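Local coordinates for nitrogen regulatory PII-like protein (Bacillus subtilis subsp. subtilis, PDB 4RX6) that binds ATP at the clefts of a PII-family trimer and is required for full induction of the nrgAB operon when ammonium is limiting, at residues V13-R18 / I70-S75; I32-L37 / D80-T85; N41-G46 / V64-K69. All coordinates share one frame; numbering follows the deposited sequence.

Contact 1: residues V13-R18 / I70-S75; sequences VEIVTR and IEIVVS. With ATP (adenosine-5'-triphosphate), chain E; ATP (adenosine-5'-triphosphate), chain F.
Val-13, Glu-14 and Ile-15 pair with Ile-72, Glu-71 and Ile-70 in the centre of the ferredoxin-like PII sheet, where strands 10-17 and 58-74 lie side by side. The strand axes approach to 4.8 Å and run nearly antiparallel. Val-13 and Ile-72 form a hydrogen-bonded pair: each amide reaches the other's carbonyl, with N to O at 2.8 Å in both directions. Ile-15 and Ile-70 repeat the pattern, their N to O distances both 2.9 Å. Glu-14 and Glu-71 form the non-hydrogen-bonded pair between them.

The two faces differ sharply in chemistry. On one, the branched chains of Val-13, Ile-15, Ile-70 and Ile-72 build an apolar layer covered by helix 79-90, with Ile-15 against Ala-86 and Leu-90. Ile-15 CD1 reaches diagonally to Ile-72 CD1 at 4.2 Å; in both chains chi1 (-57° and -49°) puts CG1 beside the backbone N, and a near-extended chi2 then carries CD1 out. On the other face the two glutamates run alongside each other, CG of Glu-14 3.8 Å from CG of Glu-71, with carboxylate planes turned 76° apart. Glu-14 OE1 and Glu-71 OE2 stand 4.0 Å apart, a like-charge approach. Glu-14 is hydrogen-bonded to Tyr-103 of its own chain and salt-bridged to Lys-12 of a neighbouring subunit, and Glu-71 to Lys-69 of the other neighbour; the two lysines probably offset the approach.

Each end of the pairing borders a nucleotide. Val-16 packs CG1 on the ribose of the ATP of chain F. The backbone of Val-73 reads the adenine edge of the ATP of chain E: its N donates to N1 at 3.0 Å, and its O accepts from N6 at 2.8 Å.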
loop_
_atom_site.group_PDB
_atom_site.type_symbol
_atom_site.label_atom_id
_atom_site.label_comp_id
_atom_site.label_asym_id
_atom_site.label_seq_id
_atom_site.Cartn_x
_atom_site.Cartn_y
_atom_site.Cartn_z
ATOM N N VAL B 13 6.369 4.280 -7.223
ATOM C CA VAL B 13 5.427 5.278 -7.642
ATOM C C VAL B 13 4.076 4.610 -7.604
ATOM O O VAL B 13 3.895 3.539 -8.185
ATOM C CB VAL B 13 5.735 5.750 -9.040
ATOM C CG1 VAL B 13 4.733 6.795 -9.460
ATOM C CG2 VAL B 13 7.163 6.289 -9.096
ATOM N N GLU B 14 3.138 5.237 -6.905
ATOM C CA GLU B 14 1.827 4.657 -6.657
ATOM C C GLU B 14 0.788 5.634 -7.175
ATOM O O GLU B 14 0.715 6.753 -6.682
ATOM C CB GLU B 14 1.641 4.485 -5.163
ATOM C CG GLU B 14 0.960 3.231 -4.716
ATOM C CD GLU B 14 0.862 3.186 -3.193
ATOM O OE1 GLU B 14 1.463 2.286 -2.549
ATOM O OE2 GLU B 14 0.201 4.086 -2.635
ATOM N N ILE B 15 0.018 5.238 -8.185
ATOM C CA ILE B 15 -1.038 6.090 -8.698
ATOM C C ILE B 15 -2.385 5.523 -8.257
ATOM O O ILE B 15 -2.606 4.310 -8.320
ATOM C CB ILE B 15 -1.029 6.156 -10.241
ATOM C CG1 ILE B 15 0.335 6.635 -10.776
ATOM C CG2 ILE B 15 -2.190 7.033 -10.740
ATOM C CD1 ILE B 15 0.703 6.090 -12.170
ATOM N N VAL B 16 -3.274 6.383 -7.777
ATOM C CA VAL B 16 -4.627 5.960 -7.523
ATOM C C VAL B 16 -5.457 6.891 -8.366
ATOM O O VAL B 16 -5.281 8.103 -8.302
ATOM C CB VAL B 16 -5.015 6.063 -6.030
ATOM C CG1 VAL B 16 -6.428 5.520 -5.820
ATOM C CG2 VAL B 16 -3.994 5.317 -5.131
ATOM N N THR B 17 -6.342 6.333 -9.176
ATOM C CA THR B 17 -7.011 7.110 -10.205
ATOM C C THR B 17 -8.268 6.377 -10.622
ATOM O O THR B 17 -8.465 5.234 -10.245
ATOM C CB THR B 17 -6.071 7.325 -11.441
ATOM O OG1 THR B 17 -6.756 8.066 -12.458
ATOM C CG2 THR B 17 -5.602 5.988 -12.018
ATOM N N ARG B 18 -9.126 7.039 -11.386
ATOM C CA ARG B 18 -10.271 6.364 -11.994
ATOM C C ARG B 18 -9.810 5.335 -13.029
ATOM O O ARG B 18 -8.714 5.442 -13.579
ATOM C CB ARG B 18 -11.194 7.373 -12.674
ATOM C CG ARG B 18 -10.712 7.806 -14.053
ATOM C CD ARG B 18 -11.796 8.542 -14.808
ATOM N NE ARG B 18 -12.175 9.780 -14.136
ATOM C CZ ARG B 18 -11.455 10.891 -14.183
ATOM N NH1 ARG B 18 -10.311 10.911 -14.860
ATOM N NH2 ARG B 18 -11.877 11.977 -13.551
ATOM N N ILE B 70 -2.166 1.613 -9.179
ATOM C CA ILE B 70 -1.022 1.153 -9.932
ATOM C C ILE B 70 0.284 1.335 -9.158
ATOM O O ILE B 70 0.596 2.440 -8.738
ATOM C CB ILE B 70 -0.921 1.948 -11.205
ATOM C CG1 ILE B 70 -2.214 1.805 -12.011
ATOM C CG2 ILE B 70 0.278 1.479 -12.000
ATOM C CD1 ILE B 70 -2.365 2.868 -13.098
ATOM N N GLU B 71 1.052 0.262 -8.980
ATOM C CA GLU B 71 2.342 0.358 -8.304
ATOM C C GLU B 71 3.513 0.054 -9.232
ATOM O O GLU B 71 3.617 -1.031 -9.790
ATOM C CB GLU B 71 2.394 -0.589 -7.122
ATOM C CG GLU B 71 1.380 -0.283 -6.056
ATOM C CD GLU B 71 1.251 -1.417 -5.064
ATOM O OE1 GLU B 71 0.425 -2.324 -5.311
ATOM O OE2 GLU B 71 1.990 -1.411 -4.050
ATOM N N ILE B 72 4.419 1.017 -9.353
ATOM C CA ILE B 72 5.554 0.908 -10.248
ATOM C C ILE B 72 6.842 1.192 -9.500
ATOM O O ILE B 72 7.094 2.326 -9.147
ATOM C CB ILE B 72 5.457 1.955 -11.350
ATOM C CG1 ILE B 72 4.066 1.936 -11.981
ATOM C CG2 ILE B 72 6.562 1.728 -12.367
ATOM C CD1 ILE B 72 3.698 3.203 -12.670
ATOM N N VAL B 73 7.643 0.169 -9.243
ATOM C CA VAL B 73 8.950 0.368 -8.632
ATOM C C VAL B 73 9.977 0.599 -9.737
ATOM O O VAL B 73 9.937 -0.070 -10.779
ATOM C CB VAL B 73 9.391 -0.843 -7.800
ATOM C CG1 VAL B 73 10.694 -0.529 -7.102
ATOM C CG2 VAL B 73 8.340 -1.204 -6.782
ATOM N N VAL B 74 10.905 1.525 -9.513
ATOM C CA VAL B 74 11.838 1.934 -10.559
ATOM C C VAL B 74 13.192 2.180 -9.936
ATOM O O VAL B 74 13.301 2.380 -8.736
ATOM C CB VAL B 74 11.367 3.234 -11.301
ATOM C CG1 VAL B 74 10.008 3.025 -11.975
ATOM C CG2 VAL B 74 11.317 4.428 -10.354
ATOM N N SER B 75 14.236 2.150 -10.740
ATOM C CA SER B 75 15.542 2.541 -10.245
ATOM C C SER B 75 16.262 3.344 -11.315
ATOM O O SER B 75 16.626 4.508 -11.092
ATOM C CB SER B 75 16.373 1.325 -9.862
ATOM O OG SER B 75 17.715 1.720 -9.645
HETATM P PG ATP E . 11.561 -10.656 -15.575
HETATM O O1G ATP E . 11.807 -10.126 -16.976
HETATM O O2G ATP E . 12.111 -9.743 -14.494
HETATM O O3G ATP E . 11.856 -12.125 -15.362
HETATM P PB ATP E . 9.144 -9.248 -15.249
HETATM O O1B ATP E . 10.178 -8.125 -15.195
HETATM O O2B ATP E . 8.013 -9.225 -16.264
HETATM O O3B ATP E . 9.962 -10.631 -15.354
HETATM P PA ATP E . 8.085 -10.867 -13.133
HETATM O O1A ATP E . 9.032 -11.152 -11.984
HETATM O O2A ATP E . 7.749 -11.957 -14.140
HETATM O O3A ATP E . 8.419 -9.432 -13.820
HETATM O "O5'" ATP E . 6.711 -10.380 -12.473
HETATM C "C5'" ATP E . 6.237 -10.854 -11.228
HETATM C "C4'" ATP E . 5.286 -9.766 -10.783
HETATM O "O4'" ATP E . 5.994 -8.852 -9.947
HETATM C "C3'" ATP E . 4.868 -8.898 -11.947
HETATM O "O3'" ATP E . 3.775 -9.433 -12.685
HETATM C "C2'" ATP E . 4.472 -7.627 -11.235
HETATM O "O2'" ATP E . 3.169 -7.784 -10.667
HETATM C "C1'" ATP E . 5.459 -7.537 -10.097
HETATM N N9 ATP E . 6.522 -6.599 -10.507
HETATM C C8 ATP E . 7.677 -6.912 -11.127
HETATM N N7 ATP E . 8.409 -5.791 -11.365
HETATM C C5 ATP E . 7.716 -4.739 -10.892
HETATM C C6 ATP E . 7.905 -3.279 -10.806
HETATM N N6 ATP E . 9.009 -2.688 -11.288
HETATM N N1 ATP E . 6.927 -2.544 -10.236
HETATM C C2 ATP E . 5.806 -3.103 -9.746
HETATM N N3 ATP E . 5.568 -4.423 -9.791
HETATM C C4 ATP E . 6.469 -5.277 -10.335
HETATM P PG ATP F . -9.380 15.833 -3.097
HETATM O O1G ATP F . -10.271 16.795 -2.349
HETATM O O2G ATP F . -9.207 14.491 -2.410
HETATM O O3G ATP F . -8.074 16.479 -3.493
HETATM P PB ATP F . -10.592 14.235 -5.230
HETATM O O1B ATP F . -11.581 13.496 -4.361
HETATM O O2B ATP F . -10.949 14.570 -6.659
HETATM O O3B ATP F . -10.157 15.625 -4.514
HETATM P PA ATP F . -8.756 12.429 -6.544
HETATM O O1A ATP F . -7.267 12.670 -6.656
HETATM O O2A ATP F . -9.641 12.421 -7.757
HETATM O O3A ATP F . -9.265 13.328 -5.296
HETATM O "O5'" ATP F . -8.989 10.968 -5.940
HETATM C "C5'" ATP F . -9.007 9.823 -6.777
HETATM C "C4'" ATP F . -8.796 8.614 -5.875
HETATM O "O4'" ATP F . -7.488 8.644 -5.321
HETATM C "C3'" ATP F . -9.678 8.643 -4.648
HETATM O "O3'" ATP F . -10.978 8.131 -4.942
HETATM C "C2'" ATP F . -8.888 7.808 -3.647
HETATM O "O2'" ATP F . -9.093 6.390 -3.797
HETATM C "C1'" ATP F . -7.445 8.073 -4.014
HETATM N N9 ATP F . -6.930 9.114 -3.120
HETATM C C8 ATP F . -7.035 10.422 -3.409
HETATM N N7 ATP F . -6.490 11.182 -2.433
HETATM C C5 ATP F . -6.039 10.354 -1.478
HETATM C C6 ATP F . -5.363 10.547 -0.180
HETATM N N6 ATP F . -5.086 11.806 0.269
HETATM N N1 ATP F . -5.043 9.422 0.506
HETATM C C2 ATP F . -5.329 8.181 0.056
HETATM N N3 ATP F . -5.950 7.944 -1.115
HETATM C C4 ATP F . -6.323 8.976 -1.928
#

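Contact 2: residues I32-L37 / D80-T85; sequences IGVTSL and DQVTET. With ATP (adenosine-5'-triphosphate), chain E.
Ile-32, in the turn that closes helix 22-31, lays its side chain on Gln-81 of helix 79-90. Its CD1 comes to 3.3 Å from Gln-81 CG, where the two chains run antiparallel alongside one another. Ile-32 holds CG1 between its own backbone N and carbonyl carbon (chi1 71°), which points CD1 at the first part of the facing helix; there it also meets CG2 of Val-82 at 4.2 Å. The other branch, CG2, faces the methyl CG2 of Thr-85 tip to tip at 4.0 Å, although the placement of that methyl in the model is less certain.

The turn is a Schellman motif: Gly-33 leaves the helix with phi 119°, and two bonds run back into the last helical turn. In the ferredoxin-like fold it joins the first helix to strand 36-51, and the contact therefore ties together the two helices packed on the same face of the sheet. Val-34, just beyond the turn, adds a looser apolar touch, its CG2 4.4 Å from Val-82 CG2, and Leu-29 lies against both valines. Further along, Ser-36 turns to the nucleotide, its CB 3.7 Å from N7 of the ATP of chain E, while its OG bonds to the carbonyl of Cys-45 of a neighbouring subunit.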
loop_
_atom_site.group_PDB
_atom_site.type_symbol
_atom_site.label_atom_id
_atom_site.label_comp_id
_atom_site.label_asym_id
_atom_site.label_seq_id
_atom_site.Cartn_x
_atom_site.Cartn_y
_atom_site.Cartn_z
ATOM N N ILE B 32 9.107 4.779 -22.262
ATOM C CA ILE B 32 10.107 5.459 -21.448
ATOM C C ILE B 32 10.941 4.530 -20.582
ATOM O O ILE B 32 11.775 5.013 -19.822
ATOM C CB ILE B 32 9.499 6.566 -20.540
ATOM C CG1 ILE B 32 8.681 5.964 -19.400
ATOM C CG2 ILE B 32 8.627 7.504 -21.347
ATOM C CD1 ILE B 32 8.766 6.747 -18.135
ATOM N N GLY B 33 10.736 3.216 -20.682
ATOM C CA GLY B 33 11.588 2.273 -19.967
ATOM C C GLY B 33 10.943 1.342 -18.942
ATOM O O GLY B 33 11.615 0.448 -18.431
ATOM N N VAL B 34 9.664 1.529 -18.621
ATOM C CA VAL B 34 9.013 0.641 -17.660
ATOM C C VAL B 34 8.736 -0.729 -18.274
ATOM O O VAL B 34 8.093 -0.847 -19.319
ATOM C CB VAL B 34 7.669 1.189 -17.110
ATOM C CG1 VAL B 34 7.179 0.284 -15.988
ATOM C CG2 VAL B 34 7.802 2.626 -16.610
ATOM N N THR B 35 9.186 -1.766 -17.589
ATOM C CA THR B 35 9.037 -3.135 -18.072
ATOM C C THR B 35 7.889 -3.878 -17.419
ATOM O O THR B 35 7.323 -4.786 -18.024
ATOM C CB THR B 35 10.295 -3.991 -17.777
ATOM O OG1 THR B 35 10.987 -3.470 -16.625
ATOM C CG2 THR B 35 11.204 -4.046 -19.007
ATOM N N SER B 36 7.583 -3.535 -16.172
ATOM C CA SER B 36 6.530 -4.228 -15.459
ATOM C C SER B 36 5.891 -3.343 -14.422
ATOM O O SER B 36 6.514 -2.419 -13.893
ATOM C CB SER B 36 7.079 -5.465 -14.785
ATOM O OG SER B 36 6.045 -6.407 -14.635
ATOM N N LEU B 37 4.626 -3.621 -14.148
ATOM C CA LEU B 37 3.919 -2.914 -13.107
ATOM C C LEU B 37 2.827 -3.784 -12.498
ATOM O O LEU B 37 2.497 -4.855 -13.024
ATOM C CB LEU B 37 3.346 -1.606 -13.650
ATOM C CG LEU B 37 2.271 -1.669 -14.729
ATOM C CD1 LEU B 37 0.966 -2.159 -14.149
ATOM C CD2 LEU B 37 2.098 -0.281 -15.318
ATOM N N ASP B 80 10.801 11.328 -12.182
ATOM C CA ASP B 80 10.202 12.472 -12.881
ATOM C C ASP B 80 9.569 12.083 -14.203
ATOM O O ASP B 80 8.676 12.744 -14.705
ATOM C CB ASP B 80 11.258 13.543 -13.140
ATOM C CG ASP B 80 11.572 14.331 -11.914
ATOM O OD1 ASP B 80 10.780 14.225 -10.964
ATOM O OD2 ASP B 80 12.590 15.052 -11.886
ATOM N N GLN B 81 10.031 10.993 -14.765
ATOM C CA GLN B 81 9.613 10.618 -16.087
ATOM C C GLN B 81 8.365 9.729 -16.028
ATOM O O GLN B 81 7.490 9.815 -16.894
ATOM C CB GLN B 81 10.779 9.933 -16.765
ATOM C CG GLN B 81 10.501 9.515 -18.145
ATOM C CD GLN B 81 11.192 10.406 -19.158
ATOM O OE1 GLN B 81 10.666 11.460 -19.559
ATOM N NE2 GLN B 81 12.380 9.984 -19.593
ATOM N N VAL B 82 8.259 8.910 -14.980
ATOM C CA VAL B 82 7.042 8.142 -14.724
ATOM C C VAL B 82 5.918 9.083 -14.304
ATOM O O VAL B 82 4.821 9.053 -14.861
ATOM C CB VAL B 82 7.257 7.062 -13.625
ATOM C CG1 VAL B 82 5.975 6.274 -13.383
ATOM C CG2 VAL B 82 8.376 6.109 -14.032
ATOM N N THR B 83 6.191 9.940 -13.334
ATOM C CA THR B 83 5.142 10.786 -12.800
ATOM C C THR B 83 4.711 11.759 -13.881
ATOM O O THR B 83 3.539 12.094 -13.979
ATOM C CB THR B 83 5.575 11.510 -11.491
ATOM O OG1 THR B 83 6.683 12.373 -11.744
ATOM C CG2 THR B 83 6.003 10.496 -10.463
ATOM N N GLU B 84 5.629 12.199 -14.724
ATOM C CA GLU B 84 5.245 13.208 -15.693
ATOM C C GLU B 84 4.443 12.607 -16.841
ATOM O O GLU B 84 3.495 13.216 -17.302
ATOM C CB GLU B 84 6.453 14.032 -16.155
ATOM C CG GLU B 84 6.912 14.990 -15.037
ATOM C CD GLU B 84 8.138 15.839 -15.382
ATOM O OE1 GLU B 84 8.804 15.558 -16.407
ATOM O OE2 GLU B 84 8.437 16.788 -14.606
ATOM N N THR B 85 4.767 11.391 -17.262
ATOM C CA THR B 85 3.998 10.763 -18.333
ATOM C C THR B 85 2.637 10.301 -17.826
ATOM O O THR B 85 1.656 10.338 -18.540
ATOM C CB THR B 85 4.744 9.575 -18.982
ATOM O OG1 THR B 85 4.852 8.502 -18.048
ATOM C CG2 THR B 85 6.135 9.976 -19.429
HETATM P PG ATP E . 11.561 -10.656 -15.575
HETATM O O1G ATP E . 11.807 -10.126 -16.976
HETATM O O2G ATP E . 12.111 -9.743 -14.494
HETATM O O3G ATP E . 11.856 -12.125 -15.362
HETATM P PB ATP E . 9.144 -9.248 -15.249
HETATM O O1B ATP E . 10.178 -8.125 -15.195
HETATM O O2B ATP E . 8.013 -9.225 -16.264
HETATM O O3B ATP E . 9.962 -10.631 -15.354
HETATM P PA ATP E . 8.085 -10.867 -13.133
HETATM O O1A ATP E . 9.032 -11.152 -11.984
HETATM O O2A ATP E . 7.749 -11.957 -14.140
HETATM O O3A ATP E . 8.419 -9.432 -13.820
HETATM O "O5'" ATP E . 6.711 -10.380 -12.473
HETATM C "C5'" ATP E . 6.237 -10.854 -11.228
HETATM C "C4'" ATP E . 5.286 -9.766 -10.783
HETATM O "O4'" ATP E . 5.994 -8.852 -9.947
HETATM C "C3'" ATP E . 4.868 -8.898 -11.947
HETATM O "O3'" ATP E . 3.775 -9.433 -12.685
HETATM C "C2'" ATP E . 4.472 -7.627 -11.235
HETATM O "O2'" ATP E . 3.169 -7.784 -10.667
HETATM C "C1'" ATP E . 5.459 -7.537 -10.097
HETATM N N9 ATP E . 6.522 -6.599 -10.507
HETATM C C8 ATP E . 7.677 -6.912 -11.127
HETATM N N7 ATP E . 8.409 -5.791 -11.365
HETATM C C5 ATP E . 7.716 -4.739 -10.892
HETATM C C6 ATP E . 7.905 -3.279 -10.806
HETATM N N6 ATP E . 9.009 -2.688 -11.288
HETATM N N1 ATP E . 6.927 -2.544 -10.236
HETATM C C2 ATP E . 5.806 -3.103 -9.746
HETATM N N3 ATP E . 5.568 -4.423 -9.791
HETATM C C4 ATP E . 6.469 -5.277 -10.335
#

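Contact 3: residues N41-G46 / V64-K69; sequences NVHGCG and VYERLK. With ATP (adenosine-5'-triphosphate), chain F.
The carbonyl oxygen of Tyr-65 is approached twice from the facing strand: Gly-44 N donates to it at 2.9 Å, and the CA-H of His-43 comes in with CA at 3.3 Å. Gly-44 returns the bond, its O accepting from Tyr-65 N at 2.9 Å, and Val-42 and Arg-67 form a second hydrogen-bonded pair. These bonds zip the hairpin of strands 36-51 and 58-74, whose distal part is the T-loop of PII proteins; the short axes cross at 134°, evidence of strong twist.

On the face of Val-42, Tyr-65 and Arg-67, the guanidinium lies flat over Tyr-65 CB, 3.5 Å above it. A bend at chi2 (-2°) brings NE to O3' of the ATP of chain F, a bond of 2.9 Å that meets the guanidinium at its edge. Gly-44 makes room beside it: a CB there would fall about 2.0 Å from the same O3'. On the opposite face, Glu-66 runs alongside His-43, OE1 3.6 Å from CD2, with carboxylate and ring planes nearly perpendicular (88°); Phe-39 of a neighbouring subunit meets the same ring.

An alanine in place of Arg-67 removes the NE donor, and O3' would probably be left without this partner, the ribose freer to shift over the strand.

NE of Arg-67 thus holds the ribose from this chain, which also supplies Gly-96 and Lys-99, while Val-73 N and Thr-38 OG1 of the neighbouring subunit bond to the same nucleotide, so the site is built by two subunits.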
loop_
_atom_site.group_PDB
_atom_site.type_symbol
_atom_site.label_atom_id
_atom_site.label_comp_id
_atom_site.label_asym_id
_atom_site.label_seq_id
_atom_site.Cartn_x
_atom_site.Cartn_y
_atom_site.Cartn_z
ATOM N N ASN B 41 -7.759 -3.460 -8.252
ATOM C CA ASN B 41 -8.999 -2.718 -8.187
ATOM C C ASN B 41 -9.393 -2.539 -6.734
ATOM O O ASN B 41 -9.339 -3.476 -5.939
ATOM C CB ASN B 41 -10.071 -3.437 -8.978
ATOM C CG ASN B 41 -9.756 -3.489 -10.456
ATOM O OD1 ASN B 41 -10.111 -2.576 -11.195
ATOM N ND2 ASN B 41 -9.078 -4.547 -10.895
ATOM N N VAL B 42 -9.741 -1.313 -6.387
ATOM C CA VAL B 42 -9.953 -0.943 -5.012
ATOM C C VAL B 42 -11.001 0.135 -5.008
ATOM O O VAL B 42 -11.584 0.445 -6.038
ATOM C CB VAL B 42 -8.675 -0.397 -4.414
ATOM C CG1 VAL B 42 -7.633 -1.477 -4.367
ATOM C CG2 VAL B 42 -8.175 0.798 -5.241
ATOM N N HIS B 43 -11.219 0.741 -3.854
ATOM C CA HIS B 43 -12.310 1.670 -3.699
ATOM C C HIS B 43 -11.805 3.004 -3.206
ATOM O O HIS B 43 -10.833 3.073 -2.469
ATOM C CB HIS B 43 -13.310 1.076 -2.731
ATOM C CG HIS B 43 -13.878 -0.220 -3.209
ATOM N ND1 HIS B 43 -13.401 -1.442 -2.787
ATOM C CD2 HIS B 43 -14.845 -0.485 -4.118
ATOM C CE1 HIS B 43 -14.071 -2.405 -3.395
ATOM N NE2 HIS B 43 -14.950 -1.851 -4.210
ATOM N N GLY B 44 -12.450 4.070 -3.640
ATOM C CA GLY B 44 -12.103 5.388 -3.174
ATOM C C GLY B 44 -13.271 5.907 -2.389
ATOM O O GLY B 44 -14.384 5.413 -2.533
ATOM N N CYS B 45 -13.028 6.889 -1.539
ATOM C CA CYS B 45 -14.090 7.408 -0.700
ATOM C C CYS B 45 -13.856 8.884 -0.449
ATOM O O CYS B 45 -12.796 9.280 0.045
ATOM C CB CYS B 45 -14.148 6.625 0.606
ATOM S SG CYS B 45 -15.364 7.231 1.814
ATOM N N GLY B 46 -14.830 9.693 -0.855
ATOM C CA GLY B 46 -14.781 11.127 -0.670
ATOM C C GLY B 46 -15.608 11.549 0.526
ATOM O O GLY B 46 -16.783 11.205 0.643
ATOM N N VAL B 64 -18.634 6.791 -2.397
ATOM C CA VAL B 64 -17.739 5.688 -2.760
ATOM C C VAL B 64 -17.576 5.521 -4.274
ATOM O O VAL B 64 -18.545 5.582 -5.027
ATOM C CB VAL B 64 -18.193 4.349 -2.137
ATOM C CG1 VAL B 64 -19.516 3.889 -2.752
ATOM C CG2 VAL B 64 -17.115 3.299 -2.328
ATOM N N TYR B 65 -16.333 5.296 -4.692
ATOM C CA TYR B 65 -15.975 5.186 -6.100
ATOM C C TYR B 65 -15.183 3.906 -6.380
ATOM O O TYR B 65 -14.614 3.292 -5.476
ATOM C CB TYR B 65 -15.117 6.381 -6.522
ATOM C CG TYR B 65 -15.658 7.724 -6.115
ATOM C CD1 TYR B 65 -15.318 8.286 -4.890
ATOM C CD2 TYR B 65 -16.500 8.441 -6.955
ATOM C CE1 TYR B 65 -15.811 9.522 -4.501
ATOM C CE2 TYR B 65 -17.003 9.686 -6.579
ATOM C CZ TYR B 65 -16.653 10.223 -5.349
ATOM O OH TYR B 65 -17.143 11.458 -4.962
ATOM N N GLU B 66 -15.140 3.500 -7.644
ATOM C CA GLU B 66 -14.221 2.450 -8.066
ATOM C C GLU B 66 -12.916 3.112 -8.509
ATOM O O GLU B 66 -12.929 4.080 -9.258
ATOM C CB GLU B 66 -14.794 1.638 -9.220
ATOM C CG GLU B 66 -14.556 0.155 -9.043
ATOM C CD GLU B 66 -15.695 -0.523 -8.275
ATOM O OE1 GLU B 66 -16.270 0.119 -7.357
ATOM O OE2 GLU B 66 -16.022 -1.694 -8.594
ATOM N N ARG B 67 -11.788 2.593 -8.046
ATOM C CA ARG B 67 -10.508 3.196 -8.334
ATOM C C ARG B 67 -9.535 2.118 -8.780
ATOM O O ARG B 67 -9.597 0.981 -8.315
ATOM C CB ARG B 67 -9.964 3.887 -7.090
ATOM C CG ARG B 67 -10.279 5.359 -6.937
ATOM C CD ARG B 67 -11.064 5.952 -8.067
ATOM N NE ARG B 67 -11.554 7.263 -7.662
ATOM C CZ ARG B 67 -12.514 7.943 -8.275
ATOM N NH1 ARG B 67 -13.106 7.433 -9.351
ATOM N NH2 ARG B 67 -12.884 9.130 -7.794
ATOM N N LEU B 68 -8.632 2.496 -9.675
ATOM C CA LEU B 68 -7.522 1.659 -10.076
ATOM C C LEU B 68 -6.310 2.042 -9.238
ATOM O O LEU B 68 -6.042 3.212 -9.048
ATOM C CB LEU B 68 -7.216 1.934 -11.546
ATOM C CG LEU B 68 -6.698 0.770 -12.377
ATOM C CD1 LEU B 68 -6.208 1.260 -13.712
ATOM C CD2 LEU B 68 -5.589 0.083 -11.647
ATOM N N LYS B 69 -5.564 1.087 -8.720
ATOM C CA LYS B 69 -4.303 1.450 -8.079
ATOM C C LYS B 69 -3.098 0.779 -8.730
ATOM O O LYS B 69 -3.008 -0.462 -8.801
ATOM C CB LYS B 69 -4.315 1.093 -6.614
ATOM C CG LYS B 69 -2.979 1.302 -5.968
ATOM C CD LYS B 69 -2.851 0.381 -4.821
ATOM C CE LYS B 69 -2.542 1.130 -3.562
ATOM N NZ LYS B 69 -2.207 0.169 -2.461
HETATM P PG ATP F . -9.380 15.833 -3.097
HETATM O O1G ATP F . -10.271 16.795 -2.349
HETATM O O2G ATP F . -9.207 14.491 -2.410
HETATM O O3G ATP F . -8.074 16.479 -3.493
HETATM P PB ATP F . -10.592 14.235 -5.230
HETATM O O1B ATP F . -11.581 13.496 -4.361
HETATM O O2B ATP F . -10.949 14.570 -6.659
HETATM O O3B ATP F . -10.157 15.625 -4.514
HETATM P PA ATP F . -8.756 12.429 -6.544
HETATM O O1A ATP F . -7.267 12.670 -6.656
HETATM O O2A ATP F . -9.641 12.421 -7.757
HETATM O O3A ATP F . -9.265 13.328 -5.296
HETATM O "O5'" ATP F . -8.989 10.968 -5.940
HETATM C "C5'" ATP F . -9.007 9.823 -6.777
HETATM C "C4'" ATP F . -8.796 8.614 -5.875
HETATM O "O4'" ATP F . -7.488 8.644 -5.321
HETATM C "C3'" ATP F . -9.678 8.643 -4.648
HETATM O "O3'" ATP F . -10.978 8.131 -4.942
HETATM C "C2'" ATP F . -8.888 7.808 -3.647
HETATM O "O2'" ATP F . -9.093 6.390 -3.797
HETATM C "C1'" ATP F . -7.445 8.073 -4.014
HETATM N N9 ATP F . -6.930 9.114 -3.120
HETATM C C8 ATP F . -7.035 10.422 -3.409
HETATM N N7 ATP F . -6.490 11.182 -2.433
HETATM C C5 ATP F . -6.039 10.354 -1.478
HETATM C C6 ATP F . -5.363 10.547 -0.180
HETATM N N6 ATP F . -5.086 11.806 0.269
HETATM N N1 ATP F . -5.043 9.422 0.506
HETATM C C2 ATP F . -5.329 8.181 0.056
HETATM N N3 ATP F . -5.950 7.944 -1.115
HETATM C C4 ATP F . -6.323 8.976 -1.928
#

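In the fold
Contact 1 is the middle of the three, its centre about 9 Å from that of contact 2 and about 15 Å from that of contact 3, while contacts 2 and 3 lie about 22 Å apart, on opposite sides of the chain's centre. Ile-72 joins the first two, its CD1 3.9 Å from Val-82 CG1. Strand 58-74 runs through contacts 1 and 3, and Thr-17 O probably accepts a hydrogen bond from Leu-68 N at 2.8 Å. Contacts 1 and 2 border the ATP of chain E, contacts 1 and 3 that of chain F; one subunit thus offers adenine recognition to one cleft and ribose recognition to the next.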